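Local coordinates for encapsidation protein (PDB 5HD9) that probably hydrolyses ATP, as a P-loop ATPase of the ASCE fold, to drive the packaging of DNA into the bacteriophage phi29 prohead, at residues A[61-66]-A[80-85]. Numbering follows the deposited sequence.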
# COMPACT_ATOMS: atom_id res chain seq x y z
N ASN A 61 -9.73 4.21 13.05
CA ASN A 61 -10.36 2.90 12.95
C ASN A 61 -9.51 1.89 12.17
O ASN A 61 -9.97 0.79 11.87
CB ASN A 61 -11.73 3.01 12.27
CG ASN A 61 -12.76 3.72 13.14
OD1 ASN A 61 -12.56 3.93 14.33
ND2 ASN A 61 -13.90 4.06 12.53
N TYR A 62 -8.28 2.26 11.84
CA TYR A 62 -7.42 1.48 10.95
C TYR A 62 -7.29 0.00 11.35
O TYR A 62 -7.33 -0.88 10.49
CB TYR A 62 -6.03 2.11 10.88
CG TYR A 62 -5.04 1.37 10.01
CD1 TYR A 62 -4.95 1.63 8.64
CD2 TYR A 62 -4.17 0.43 10.55
CE1 TYR A 62 -4.04 0.95 7.84
CE2 TYR A 62 -3.26 -0.24 9.76
CZ TYR A 62 -3.20 0.02 8.41
OH TYR A 62 -2.29 -0.65 7.63
N PHE A 63 -7.14 -0.27 12.64
CA PHE A 63 -6.87 -1.63 13.10
C PHE A 63 -8.13 -2.46 13.33
O PHE A 63 -8.03 -3.65 13.64
CB PHE A 63 -6.06 -1.59 14.40
CG PHE A 63 -4.62 -1.23 14.19
CD1 PHE A 63 -3.79 -2.02 13.40
CD2 PHE A 63 -4.08 -0.11 14.80
CE1 PHE A 63 -2.47 -1.69 13.22
CE2 PHE A 63 -2.75 0.22 14.62
CZ PHE A 63 -1.94 -0.57 13.83
N ASN A 64 -9.31 -1.86 13.18
CA ASN A 64 -10.56 -2.56 13.46
C ASN A 64 -10.76 -3.81 12.58
O ASN A 64 -11.26 -4.82 13.05
CB ASN A 64 -11.76 -1.62 13.28
CG ASN A 64 -11.89 -0.62 14.40
OD1 ASN A 64 -11.22 -0.72 15.43
ND2 ASN A 64 -12.78 0.36 14.22
N ASP A 65 -10.36 -3.72 11.32
CA ASP A 65 -10.46 -4.85 10.40
C ASP A 65 -9.72 -6.07 10.92
O ASP A 65 -10.21 -7.20 10.82
CB ASP A 65 -9.89 -4.48 9.02
CG ASP A 65 -10.85 -3.65 8.19
OD1 ASP A 65 -12.07 -3.75 8.39
OD2 ASP A 65 -10.36 -2.89 7.33
N VAL A 66 -8.55 -5.84 11.50
CA VAL A 66 -7.58 -6.90 11.76
C VAL A 66 -7.34 -7.14 13.25
O VAL A 66 -6.47 -7.92 13.62
CB VAL A 66 -6.24 -6.56 11.09
CG1 VAL A 66 -6.44 -6.40 9.59
CG2 VAL A 66 -5.65 -5.28 11.68
N ARG A 80 -1.97 10.30 13.24
CA ARG A 80 -1.70 9.55 12.01
C ARG A 80 -0.53 8.58 12.18
O ARG A 80 0.18 8.28 11.22
CB ARG A 80 -1.42 10.52 10.85
CG ARG A 80 -2.67 11.19 10.30
CD ARG A 80 -2.39 11.92 8.98
NE ARG A 80 -1.60 13.13 9.17
CZ ARG A 80 -0.28 13.23 9.02
NH1 ARG A 80 0.45 12.17 8.67
NH2 ARG A 80 0.31 14.40 9.21
N ARG A 81 -0.34 8.07 13.40
CA ARG A 81 0.74 7.13 13.68
C ARG A 81 0.22 5.84 14.29
O ARG A 81 -0.74 5.85 15.07
CB ARG A 81 1.78 7.77 14.60
CG ARG A 81 2.45 8.99 14.00
CD ARG A 81 3.68 9.40 14.78
NE ARG A 81 4.29 10.61 14.23
CZ ARG A 81 3.93 11.85 14.57
NH1 ARG A 81 2.96 12.06 15.45
NH2 ARG A 81 4.55 12.88 14.01
N PHE A 82 0.88 4.74 13.94
CA PHE A 82 0.46 3.41 14.35
C PHE A 82 1.42 2.84 15.38
O PHE A 82 2.64 2.89 15.19
CB PHE A 82 0.38 2.48 13.13
CG PHE A 82 -0.57 2.96 12.07
CD1 PHE A 82 -1.90 3.23 12.37
CD2 PHE A 82 -0.14 3.14 10.76
CE1 PHE A 82 -2.77 3.67 11.40
CE2 PHE A 82 -1.01 3.57 9.78
CZ PHE A 82 -2.33 3.84 10.10
N TYR A 83 0.87 2.28 16.45
CA TYR A 83 1.67 1.69 17.52
C TYR A 83 1.28 0.24 17.75
O TYR A 83 0.09 -0.10 17.76
CB TYR A 83 1.52 2.49 18.81
CG TYR A 83 1.87 3.94 18.65
CD1 TYR A 83 0.98 4.83 18.06
CD2 TYR A 83 3.10 4.43 19.07
CE1 TYR A 83 1.30 6.16 17.89
CE2 TYR A 83 3.43 5.76 18.91
CZ TYR A 83 2.53 6.62 18.32
OH TYR A 83 2.85 7.95 18.16
N ILE A 84 2.28 -0.61 17.95
CA ILE A 84 2.06 -2.01 18.27
C ILE A 84 2.82 -2.35 19.54
O ILE A 84 4.04 -2.24 19.59
CB ILE A 84 2.50 -2.94 17.12
CG1 ILE A 84 1.69 -2.60 15.86
CG2 ILE A 84 2.33 -4.41 17.51
CD1 ILE A 84 1.99 -3.47 14.65
N ASP A 85 2.08 -2.76 20.57
CA ASP A 85 2.64 -3.04 21.88
C ASP A 85 3.45 -1.86 22.41
O ASP A 85 4.48 -2.04 23.06
CB ASP A 85 3.51 -4.30 21.84
CG ASP A 85 2.71 -5.55 21.47
OD1 ASP A 85 1.53 -5.64 21.86
OD2 ASP A 85 3.27 -6.43 20.79
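Phe82, on the edge hairpin of the ASCE ATPase sheet, stacks on Tyr62 and meets Phe63, two neighbours on loop segment 61-66, and the three rings form an aromatic cluster. Phe82 lies on strand 81-84, whose backbone pairs with strands 75-78 and 87-94; its CB is directed toward the loop. Phe82 CB packs 3.9 Å from Phe63 CZ. One bond further, CG still touches that same CZ, and Phe82 CD1 sits between both loop rings, 3.9 Å from Phe63 CE2 and close to Tyr62 CD2. Farther out, CE1 and CZ of Phe82 meet Tyr62: Phe82 CE1 comes within 3.5 Å of Tyr62 CG, and Phe82 CZ lies over the tyrosine face, displaced toward its rim. The two planes are tilted by 29°, with centroids 4.2 Å apart, so this is a face-to-face stack splayed slightly open. With CG anti to the backbone N (chi1 179°) the ring of Tyr62 is directed toward the strand, and its rotation about CB-CG turns a face to Phe82. Phe63 meets Phe82 obliquely, with planes at 73°. Flat, apolar phenylalanines suit this buried seam, where Ile36 of helix 26-42 and Val77 of strand 75-78 also touch Phe63, while the aromatic ring of Tyr62 supplies the stacking face and also meets Tyr48 edge-to-face. Within the loop, Tyr62 CD2 stands 3.7 Å above the centre of the Phe63 ring.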